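Local coordinates for protein Kinase A (PDB 5J3U) that binds cyclic AMP in two tandem nucleotide-binding domains and, as in its family, probably inhibits the kinase catalytic subunit until cyclic AMP arrives, at residues Q38-E43 / L111-R116; A188-S193 / A225-H230; L215-E220 / K241-L246. All blocks are in the same frame, centred on the assembly; numbering follows the deposited sequence.

Contact 1 of 3, residues Q38-E43 / L111-R116; sequences QEKKIE and LWELGR
Leu111 N donates to Lys40 O over 2.7 Å, the shortest of four backbone hydrogen bonds joining strand 38-42 to strand 109-115. Lys40 N answers to Leu111 O, and Gln38 and Glu113 exchange a second N-to-O pair. Between these two hydrogen-bonded pairs stands the non-hydrogen-bonded pair of Glu39 and Trp112. Glu39 CB lies over one face of the indole, displaced toward the rim, in a CH-pi contact 3.9 Å from the centroid of the Trp112 six-membered ring; its nearest ring atom is Trp112 CZ3, 3.5 Å from Glu39 CB. Glu39 CG, anti to the backbone N (chi1 -169°), comes within 3.7 Å of Leu111 O, and the carboxylate plane ends only 4° from that of the indole. Trp112 NE1 is hydrogen-bonded to Gln62 OE1. Glu39 OE2 lies close to Asp110 OD1, which may favour a proton on one of the two acids. In one antiparallel sheet of the beta roll of this cyclic nucleotide-binding domain, strand 38-42 is outermost, and strand 57-61 flanks 109-115 on the other side. Lys40, Glu113 and Leu111 point to the sheet face away from Trp112. There Lys40 CD lies 3.7 Å from Glu113 OE1, and the lysine chain bends at its last torsion (chi4 85°), leaving Lys40 NZ in a long salt bridge of 3.9 Å to Glu113 OE1. Leu111 CD1 meets Ile42 CD1 at 3.9 Å.

Contact 2 of 3, residues A188-S193 / A225-H230; sequences AVATKS and ANVIAH. With CMP (adenosine-3',5'-cyclic-monophosphate), chain B.
The Asn226 carboxamide meets Thr191 nearly in its own plane, ND2 giving a 3.2 Å hydrogen bond to Thr191 OG1, which lies 14° out of the amide plane. Thr191 OG1 sits between its backbone N and carbonyl carbon (chi1 71°), directed at that amide, and Asn226 OD1 is taken by Gln173 N, so both ends of the carboxamide are engaged. The adenine of the bound nucleotide has Ala190 CB, 3.7 Å from its C8, and Lys192 CD, 3.6 Å from its N1, on the same side of its plane; Lys192 NZ adds a weak hydrogen bond to N1. Val227 CG2 and Ala225 CB border the ribose at O4'. Val227 turns its other methyl, CG1, to Ala188 CB at 3.8 Å. On the opposite sheet face Val189 CG2 packs on Ile228 CB at 4.0 Å, and Ile228 CD1 reaches Thr191 CG2 and OG1, the two side chains crossing at about a right angle. Reciprocal backbone bonds of Val189 with Ile228 and Thr191 with Asn226 fix the antiparallel register. Two central strands of a beta roll thus form one wall of the cyclic AMP pocket in a cyclic nucleotide-binding domain.

Contact 3 of 3, residues L215-E220 / K241-L246; sequences LALINE and KSFKRL. With CMP (adenosine-3',5'-cyclic-monophosphate), chain B.
Lys244 NZ is gripped by two acceptors of segment 215-220, Leu217 O and Glu220 OE2, each 2.9 Å away. Lysine and glutamate meet tip to tip in a salt bridge, the ammonium arriving on the syn side of OE2 but 29° out of the carboxylate plane; it also stands above the plane of the Leu217 carbonyl. The acceptors Leu217 O and Glu220 OE2 are only 3.1 Å apart, and the shared ammonium probably offsets their repulsion. Arg240 takes the other carboxylate oxygen, OE1, as well as Ala216 O. Apolar contact centres on Phe243, whose CG is anti to the backbone N (chi1 179°). Leu217 CD1 lies over one ring face, 3.7 Å from the centroid of the Phe243 ring, as a CH-pi contact; Ile218 CG1 comes to the ring edge, 4.1 Å from Phe243 CE1. Toward the ligand, Ala216 N donates to O1P of cyclic AMP at 3.0 Å, while Leu215 CD1 lies 3.5 Å from adenine N3, consistent with 215-219 being the helix of the phosphate-binding cassette. The short helix axes cross at -60°, 10.7 Å apart. Beyond them, Phe180 of strand 179-183 packs edge-to-face with Phe243, and Leu254 of helix 250-257 touches both Ile218 and Phe243.

From the N terminus, contact 1 comes first: strand 38-42 pairs with strand 109-115, closing a 67-residue excursion through the first nucleotide-binding domain. It closes before contact 2 opens. The centres of contacts 1 and 2 are 42 Å apart. The centres of contacts 1 and 3 are 33 Å apart. Contacts 2 and 3 cross: segments 188-193, 215-220, 225-230 and 241-246 alternate along the chain, so helix 215-219 lies within the loop closed by contact 2, and strand 226-229 within that closed by contact 3. Both touch one cyclic AMP, contact 2 from the wall of the roll and contact 3 through helix 215-219, which it also joins to helix 240-246.

Contact 1 of 3, residues Q38-E43 / L111-R116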
loop_
_atom_site.group_PDB
_atom_site.type_symbol
_atom_site.label_atom_id
_atom_site.label_comp_id
_atom_site.label_asym_id
_atom_site.label_seq_id
_atom_site.Cartn_x
_atom_site.Cartn_y
_atom_site.Cartn_z
ATOM N N GLN A 38 -10.068 -10.382 16.120
ATOM C CA GLN A 38 -9.818 -10.673 17.542
ATOM C C GLN A 38 -8.398 -10.362 17.893
ATOM O O GLN A 38 -7.483 -10.698 17.131
ATOM C CB GLN A 38 -10.123 -12.108 17.838
ATOM C CG GLN A 38 -11.567 -12.432 17.516
ATOM C CD GLN A 38 -11.973 -13.834 17.932
ATOM O OE1 GLN A 38 -11.241 -14.542 18.628
ATOM N NE2 GLN A 38 -13.160 -14.236 17.517
ATOM N N GLU A 39 -8.202 -9.696 19.028
ATOM C CA GLU A 39 -6.865 -9.355 19.475
ATOM C C GLU A 39 -6.087 -10.617 19.843
ATOM O O GLU A 39 -6.654 -11.587 20.335
ATOM C CB GLU A 39 -6.874 -8.372 20.665
ATOM C CG GLU A 39 -5.481 -7.814 20.958
ATOM C CD GLU A 39 -5.425 -6.764 22.047
ATOM O OE1 GLU A 39 -6.284 -6.787 22.939
ATOM O OE2 GLU A 39 -4.499 -5.930 22.011
ATOM N N LYS A 40 -4.787 -10.610 19.549
ATOM C CA LYS A 40 -3.918 -11.698 19.960
ATOM C C LYS A 40 -2.553 -11.132 20.341
ATOM O O LYS A 40 -1.875 -10.484 19.530
ATOM C CB LYS A 40 -3.832 -12.741 18.851
ATOM C CG LYS A 40 -3.137 -14.006 19.273
ATOM C CD LYS A 40 -2.992 -14.951 18.094
ATOM C CE LYS A 40 -2.582 -16.336 18.568
ATOM N NZ LYS A 40 -3.780 -17.119 18.958
ATOM N N LYS A 41 -2.179 -11.343 21.596
ATOM C CA LYS A 41 -0.893 -10.912 22.111
ATOM C C LYS A 41 -0.057 -12.166 22.261
ATOM O O LYS A 41 -0.572 -13.210 22.661
ATOM C CB LYS A 41 -1.053 -10.182 23.452
ATOM C CG LYS A 41 -1.841 -8.888 23.313
ATOM C CD LYS A 41 -1.708 -7.974 24.519
ATOM C CE LYS A 41 -2.608 -6.765 24.356
ATOM N NZ LYS A 41 -2.534 -5.871 25.549
ATOM N N ILE A 42 1.210 -12.060 21.877
ATOM C CA ILE A 42 2.180 -13.146 22.001
ATOM C C ILE A 42 3.478 -12.627 22.512
ATOM O O ILE A 42 3.809 -11.453 22.340
ATOM C CB ILE A 42 2.431 -13.870 20.672
ATOM C CG1 ILE A 42 2.807 -12.876 19.574
ATOM C CG2 ILE A 42 1.215 -14.691 20.274
ATOM C CD1 ILE A 42 3.085 -13.589 18.261
ATOM N N GLU A 43 4.230 -13.483 23.185
ATOM C CA GLU A 43 5.527 -13.068 23.711
ATOM C C GLU A 43 6.588 -13.252 22.607
ATOM O O GLU A 43 6.316 -13.883 21.562
ATOM C CB GLU A 43 5.889 -13.888 24.970
ATOM C CG GLU A 43 4.929 -13.723 26.153
ATOM C CD GLU A 43 4.715 -12.268 26.622
ATOM O OE1 GLU A 43 5.684 -11.455 26.651
ATOM O OE2 GLU A 43 3.546 -11.945 26.975
ATOM N N LEU A 111 -1.196 -8.391 17.913
ATOM C CA LEU A 111 -1.751 -8.740 16.602
ATOM C C LEU A 111 -3.280 -8.696 16.644
ATOM O O LEU A 111 -3.898 -8.757 17.710
ATOM C CB LEU A 111 -1.393 -10.195 16.280
ATOM C CG LEU A 111 0.114 -10.560 16.425
ATOM C CD1 LEU A 111 0.244 -12.010 16.027
ATOM C CD2 LEU A 111 1.030 -9.675 15.600
ATOM N N TRP A 112 -3.867 -8.650 15.456
ATOM C CA TRP A 112 -5.284 -8.794 15.274
ATOM C C TRP A 112 -5.463 -9.889 14.272
ATOM O O TRP A 112 -4.824 -9.902 13.235
ATOM C CB TRP A 112 -5.900 -7.518 14.762
ATOM C CG TRP A 112 -5.762 -6.416 15.725
ATOM C CD1 TRP A 112 -4.773 -5.492 15.800
ATOM C CD2 TRP A 112 -6.637 -6.166 16.817
ATOM N NE1 TRP A 112 -4.979 -4.659 16.874
ATOM C CE2 TRP A 112 -6.137 -5.039 17.500
ATOM C CE3 TRP A 112 -7.818 -6.769 17.266
ATOM C CZ2 TRP A 112 -6.787 -4.489 18.602
ATOM C CZ3 TRP A 112 -8.450 -6.220 18.341
ATOM C CH2 TRP A 112 -7.908 -5.109 19.018
ATOM N N GLU A 113 -6.328 -10.799 14.594
ATOM C CA GLU A 113 -6.558 -12.022 13.842
ATOM C C GLU A 113 -7.902 -11.971 13.092
ATOM O O GLU A 113 -8.912 -11.617 13.696
ATOM C CB GLU A 113 -6.545 -13.185 14.839
ATOM C CG GLU A 113 -6.893 -14.537 14.230
ATOM C CD GLU A 113 -6.862 -15.687 15.233
ATOM O OE1 GLU A 113 -6.058 -15.649 16.164
ATOM O OE2 GLU A 113 -7.665 -16.625 15.072
ATOM N N LEU A 114 -7.922 -12.357 11.808
ATOM C CA LEU A 114 -9.112 -12.432 11.003
ATOM C C LEU A 114 -9.312 -13.839 10.492
ATOM O O LEU A 114 -8.409 -14.428 9.826
ATOM C CB LEU A 114 -8.997 -11.506 9.770
ATOM C CG LEU A 114 -10.224 -11.447 8.834
ATOM C CD1 LEU A 114 -11.469 -10.884 9.513
ATOM C CD2 LEU A 114 -9.932 -10.593 7.622
ATOM N N GLY A 115 -10.503 -14.384 10.716
ATOM C CA GLY A 115 -10.821 -15.732 10.241
ATOM C C GLY A 115 -11.062 -15.851 8.750
ATOM O O GLY A 115 -11.425 -14.891 8.068
ATOM N N ARG A 116 -10.779 -17.037 8.240
ATOM C CA ARG A 116 -10.932 -17.353 6.830
ATOM C C ARG A 116 -12.350 -17.087 6.305
ATOM O O ARG A 116 -12.512 -16.603 5.175
ATOM C CB ARG A 116 -10.550 -18.820 6.580
ATOM C CG ARG A 116 -10.839 -19.301 5.178
ATOM C CD ARG A 116 -10.533 -20.773 5.016
ATOM N NE ARG A 116 -9.104 -21.045 4.929
ATOM C CZ ARG A 116 -8.354 -20.963 3.822
ATOM N NH1 ARG A 116 -8.869 -20.543 2.666
ATOM N NH2 ARG A 116 -7.049 -21.295 3.873
#

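Contact 2 of 3, residues A188-S193 / A225-H230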
loop_
_atom_site.group_PDB
_atom_site.type_symbol
_atom_site.label_atom_id
_atom_site.label_comp_id
_atom_site.label_asym_id
_atom_site.label_seq_id
_atom_site.Cartn_x
_atom_site.Cartn_y
_atom_site.Cartn_z
ATOM N N ALA A 188 -6.609 17.005 -11.924
ATOM C CA ALA A 188 -5.835 17.818 -10.937
ATOM C C ALA A 188 -5.091 18.856 -11.658
ATOM O O ALA A 188 -4.928 18.795 -12.890
ATOM C CB ALA A 188 -4.874 16.948 -10.121
ATOM N N VAL A 189 -4.635 19.867 -10.903
ATOM C CA VAL A 189 -3.785 20.900 -11.409
ATOM C C VAL A 189 -2.531 21.054 -10.518
ATOM O O VAL A 189 -2.620 20.911 -9.312
ATOM C CB VAL A 189 -4.509 22.270 -11.516
ATOM C CG1 VAL A 189 -5.664 22.108 -12.534
ATOM C CG2 VAL A 189 -5.049 22.713 -10.167
ATOM N N ALA A 190 -1.411 21.279 -11.158
ATOM C CA ALA A 190 -0.164 21.634 -10.472
ATOM C C ALA A 190 -0.049 23.148 -10.498
ATOM O O ALA A 190 -0.156 23.768 -11.586
ATOM C CB ALA A 190 1.009 21.031 -11.182
ATOM N N THR A 191 0.251 23.715 -9.339
ATOM C CA THR A 191 0.555 25.165 -9.251
ATOM C C THR A 191 1.882 25.273 -8.550
ATOM O O THR A 191 2.186 24.476 -7.633
ATOM C CB THR A 191 -0.554 25.934 -8.513
ATOM O OG1 THR A 191 -0.562 25.654 -7.106
ATOM C CG2 THR A 191 -1.910 25.581 -9.035
ATOM N N LYS A 192 2.661 26.283 -8.924
ATOM C CA LYS A 192 3.992 26.436 -8.447
ATOM C C LYS A 192 4.315 27.896 -8.201
ATOM O O LYS A 192 4.129 28.706 -9.120
ATOM C CB LYS A 192 4.955 25.889 -9.490
ATOM C CG LYS A 192 6.438 25.962 -9.139
ATOM C CD LYS A 192 7.278 25.134 -10.122
ATOM C CE LYS A 192 8.729 25.061 -9.688
ATOM N NZ LYS A 192 9.614 24.888 -10.859
ATOM N N SER A 193 4.839 28.162 -7.005
ATOM C CA SER A 193 5.482 29.471 -6.670
ATOM C C SER A 193 6.907 29.417 -7.174
ATOM O O SER A 193 7.695 28.519 -6.787
ATOM C CB SER A 193 5.448 29.755 -5.173
ATOM O OG SER A 193 6.437 30.724 -4.821
ATOM N N ALA A 225 6.021 21.645 -6.261
ATOM C CA ALA A 225 4.755 22.276 -6.666
ATOM C C ALA A 225 3.631 21.733 -5.802
ATOM O O ALA A 225 3.804 20.710 -5.115
ATOM C CB ALA A 225 4.499 22.003 -8.147
ATOM N N ASN A 226 2.507 22.450 -5.788
ATOM C CA ASN A 226 1.256 21.969 -5.287
ATOM C C ASN A 226 0.611 21.128 -6.371
ATOM O O ASN A 226 0.756 21.473 -7.549
ATOM C CB ASN A 226 0.299 23.096 -4.952
ATOM C CG ASN A 226 0.925 24.082 -4.009
ATOM O OD1 ASN A 226 1.242 23.703 -2.865
ATOM N ND2 ASN A 226 1.161 25.328 -4.475
ATOM N N VAL A 227 -0.076 20.074 -5.973
ATOM C CA VAL A 227 -1.030 19.354 -6.899
ATOM C C VAL A 227 -2.368 19.307 -6.209
ATOM O O VAL A 227 -2.498 18.772 -5.080
ATOM C CB VAL A 227 -0.525 17.981 -7.394
ATOM C CG1 VAL A 227 -1.557 17.385 -8.381
ATOM C CG2 VAL A 227 0.871 18.092 -8.008
ATOM N N ILE A 228 -3.386 19.896 -6.865
ATOM C CA ILE A 228 -4.659 20.108 -6.269
ATOM C C ILE A 228 -5.776 19.387 -7.082
ATOM O O ILE A 228 -5.800 19.518 -8.284
ATOM C CB ILE A 228 -4.993 21.634 -6.280
ATOM C CG1 ILE A 228 -3.899 22.458 -5.537
ATOM C CG2 ILE A 228 -6.345 21.852 -5.636
ATOM C CD1 ILE A 228 -3.912 23.929 -5.903
ATOM N N ALA A 229 -6.663 18.685 -6.413
ATOM C CA ALA A 229 -7.755 17.978 -7.139
ATOM C C ALA A 229 -8.674 19.037 -7.800
ATOM O O ALA A 229 -8.976 20.077 -7.198
ATOM C CB ALA A 229 -8.547 17.132 -6.201
ATOM N N HIS A 230 -9.070 18.756 -9.028
ATOM C CA HIS A 230 -9.861 19.673 -9.871
ATOM C C HIS A 230 -11.148 18.906 -10.232
ATOM O O HIS A 230 -11.097 18.016 -11.041
ATOM C CB HIS A 230 -9.057 20.009 -11.115
ATOM C CG HIS A 230 -9.766 20.913 -12.066
ATOM N ND1 HIS A 230 -10.118 22.203 -11.728
ATOM C CD2 HIS A 230 -10.163 20.735 -13.349
ATOM C CE1 HIS A 230 -10.734 22.768 -12.763
ATOM N NE2 HIS A 230 -10.777 21.898 -13.755
HETATM P P CMP B . 7.142 16.647 -6.778
HETATM O O1P CMP B . 7.414 15.382 -6.069
HETATM O O2P CMP B . 8.171 17.776 -6.659
HETATM O "O5'" CMP B . 5.722 17.184 -6.269
HETATM C "C5'" CMP B . 5.125 18.262 -7.015
HETATM C "C4'" CMP B . 4.919 17.680 -8.416
HETATM O "O4'" CMP B . 4.361 18.582 -9.385
HETATM C "C3'" CMP B . 6.259 17.366 -9.054
HETATM O "O3'" CMP B . 6.868 16.284 -8.336
HETATM C "C2'" CMP B . 5.896 17.103 -10.492
HETATM O "O2'" CMP B . 5.340 15.768 -10.670
HETATM C "C1'" CMP B . 4.718 18.061 -10.642
HETATM N N9 CMP B . 5.018 19.174 -11.492
HETATM C C8 CMP B . 4.177 19.596 -12.461
HETATM N N7 CMP B . 4.699 20.719 -13.088
HETATM C C5 CMP B . 5.858 21.029 -12.470
HETATM C C6 CMP B . 6.924 22.065 -12.620
HETATM N N6 CMP B . 6.838 23.051 -13.566
HETATM N N1 CMP B . 7.958 21.968 -11.771
HETATM C C2 CMP B . 8.100 21.042 -10.783
HETATM N N3 CMP B . 7.157 20.060 -10.611
HETATM C C4 CMP B . 6.073 19.999 -11.419
#

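Contact 3 of 3, residues L215-E220 / K241-L246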
loop_
_atom_site.group_PDB
_atom_site.type_symbol
_atom_site.label_atom_id
_atom_site.label_comp_id
_atom_site.label_asym_id
_atom_site.label_seq_id
_atom_site.Cartn_x
_atom_site.Cartn_y
_atom_site.Cartn_z
ATOM N N LEU A 215 9.368 13.897 -8.499
ATOM C CA LEU A 215 10.589 14.683 -8.311
ATOM C C LEU A 215 11.146 14.599 -6.898
ATOM O O LEU A 215 12.375 14.503 -6.744
ATOM C CB LEU A 215 10.444 16.145 -8.748
ATOM C CG LEU A 215 10.099 16.388 -10.201
ATOM C CD1 LEU A 215 9.916 17.872 -10.458
ATOM C CD2 LEU A 215 11.120 15.772 -11.149
ATOM N N ALA A 216 10.279 14.613 -5.873
ATOM C CA ALA A 216 10.770 14.517 -4.487
ATOM C C ALA A 216 11.460 13.174 -4.255
ATOM O O ALA A 216 12.415 13.091 -3.499
ATOM C CB ALA A 216 9.665 14.728 -3.473
ATOM N N LEU A 217 10.976 12.115 -4.916
ATOM C CA LEU A 217 11.559 10.761 -4.764
ATOM C C LEU A 217 12.892 10.637 -5.481
ATOM O O LEU A 217 13.868 10.172 -4.875
ATOM C CB LEU A 217 10.575 9.681 -5.313
ATOM C CG LEU A 217 9.181 9.647 -4.697
ATOM C CD1 LEU A 217 8.334 8.483 -5.224
ATOM C CD2 LEU A 217 9.243 9.565 -3.197
ATOM N N ILE A 218 12.969 11.113 -6.726
ATOM C CA ILE A 218 14.150 11.012 -7.534
ATOM C C ILE A 218 15.251 11.948 -7.041
ATOM O O ILE A 218 16.412 11.555 -7.032
ATOM C CB ILE A 218 13.879 11.291 -9.008
ATOM C CG1 ILE A 218 12.967 10.184 -9.572
ATOM C CG2 ILE A 218 15.170 11.351 -9.814
ATOM C CD1 ILE A 218 12.303 10.531 -10.877
ATOM N N ASN A 219 14.872 13.160 -6.656
ATOM C CA ASN A 219 15.853 14.207 -6.310
ATOM C C ASN A 219 16.102 14.349 -4.838
ATOM O O ASN A 219 16.987 15.125 -4.429
ATOM C CB ASN A 219 15.401 15.544 -6.867
ATOM C CG ASN A 219 15.359 15.578 -8.365
ATOM O OD1 ASN A 219 16.153 14.936 -9.045
ATOM N ND2 ASN A 219 14.500 16.413 -8.887
ATOM N N GLU A 220 15.304 13.673 -4.009
ATOM C CA GLU A 220 15.446 13.719 -2.570
ATOM C C GLU A 220 15.290 15.152 -2.068
ATOM O O GLU A 220 16.149 15.654 -1.325
ATOM C CB GLU A 220 16.803 13.164 -2.108
ATOM C CG GLU A 220 17.237 11.864 -2.767
ATOM C CD GLU A 220 16.247 10.751 -2.607
ATOM O OE1 GLU A 220 15.260 10.920 -1.845
ATOM O OE2 GLU A 220 16.470 9.697 -3.249
ATOM N N LYS A 241 9.675 3.717 -0.861
ATOM C CA LYS A 241 10.452 2.497 -0.827
ATOM C C LYS A 241 10.080 1.574 -1.996
ATOM O O LYS A 241 10.955 1.021 -2.617
ATOM C CB LYS A 241 10.291 1.755 0.491
ATOM C CG LYS A 241 11.304 0.640 0.629
ATOM C CD LYS A 241 11.340 0.107 2.049
ATOM C CE LYS A 241 12.011 1.067 3.017
ATOM N NZ LYS A 241 12.389 0.349 4.273
ATOM N N SER A 242 8.783 1.432 -2.276
ATOM C CA SER A 242 8.325 0.636 -3.425
ATOM C C SER A 242 8.721 1.245 -4.740
ATOM O O SER A 242 9.045 0.541 -5.683
ATOM C CB SER A 242 6.812 0.460 -3.432
ATOM O OG SER A 242 6.419 -0.010 -2.189
ATOM N N PHE A 243 8.654 2.575 -4.834
ATOM C CA PHE A 243 9.097 3.251 -6.031
ATOM C C PHE A 243 10.565 2.940 -6.367
ATOM O O PHE A 243 10.927 2.568 -7.504
ATOM C CB PHE A 243 8.900 4.764 -5.858
ATOM C CG PHE A 243 9.332 5.600 -7.023
ATOM C CD1 PHE A 243 10.647 6.101 -7.102
ATOM C CD2 PHE A 243 8.412 6.057 -7.956
ATOM C CE1 PHE A 243 11.025 6.914 -8.139
ATOM C CE2 PHE A 243 8.794 6.902 -8.985
ATOM C CZ PHE A 243 10.096 7.330 -9.079
ATOM N N LYS A 244 11.411 3.110 -5.363
ATOM C CA LYS A 244 12.843 2.834 -5.527
ATOM C C LYS A 244 13.107 1.339 -5.845
ATOM O O LYS A 244 13.941 1.032 -6.677
ATOM C CB LYS A 244 13.571 3.214 -4.264
ATOM C CG LYS A 244 13.647 4.689 -3.959
ATOM C CD LYS A 244 14.584 5.447 -4.855
ATOM C CE LYS A 244 14.548 6.946 -4.462
ATOM N NZ LYS A 244 15.451 7.816 -5.262
ATOM N N ARG A 245 12.363 0.430 -5.226
ATOM C CA ARG A 245 12.668 -1.005 -5.371
ATOM C C ARG A 245 11.997 -1.689 -6.542
ATOM O O ARG A 245 12.435 -2.785 -6.916
ATOM C CB ARG A 245 12.344 -1.717 -4.099
ATOM C CG ARG A 245 13.298 -1.310 -3.012
ATOM C CD ARG A 245 12.964 -1.993 -1.733
ATOM N NE ARG A 245 13.968 -1.655 -0.734
ATOM C CZ ARG A 245 13.960 -2.101 0.513
ATOM N NH1 ARG A 245 13.025 -2.972 0.941
ATOM N NH2 ARG A 245 14.939 -1.711 1.325
ATOM N N LEU A 246 10.941 -1.076 -7.101
ATOM C CA LEU A 246 10.126 -1.718 -8.127
ATOM C C LEU A 246 10.123 -1.024 -9.495
ATOM O O LEU A 246 9.796 -1.670 -10.504
ATOM C CB LEU A 246 8.676 -1.801 -7.651
ATOM C CG LEU A 246 8.362 -2.564 -6.370
ATOM C CD1 LEU A 246 6.872 -2.521 -6.099
ATOM C CD2 LEU A 246 8.829 -4.006 -6.480
HETATM P P CMP B . 7.142 16.647 -6.778
HETATM O O1P CMP B . 7.414 15.382 -6.069
HETATM O O2P CMP B . 8.171 17.776 -6.659
HETATM O "O5'" CMP B . 5.722 17.184 -6.269
HETATM C "C5'" CMP B . 5.125 18.262 -7.015
HETATM C "C4'" CMP B . 4.919 17.680 -8.416
HETATM O "O4'" CMP B . 4.361 18.582 -9.385
HETATM C "C3'" CMP B . 6.259 17.366 -9.054
HETATM O "O3'" CMP B . 6.868 16.284 -8.336
HETATM C "C2'" CMP B . 5.896 17.103 -10.492
HETATM O "O2'" CMP B . 5.340 15.768 -10.670
HETATM C "C1'" CMP B . 4.718 18.061 -10.642
HETATM N N9 CMP B . 5.018 19.174 -11.492
HETATM C C8 CMP B . 4.177 19.596 -12.461
HETATM N N7 CMP B . 4.699 20.719 -13.088
HETATM C C5 CMP B . 5.858 21.029 -12.470
HETATM C C6 CMP B . 6.924 22.065 -12.620
HETATM N N6 CMP B . 6.838 23.051 -13.566
HETATM N N1 CMP B . 7.958 21.968 -11.771
HETATM C C2 CMP B . 8.100 21.042 -10.783
HETATM N N3 CMP B . 7.157 20.060 -10.611
HETATM C C4 CMP B . 6.073 19.999 -11.419
#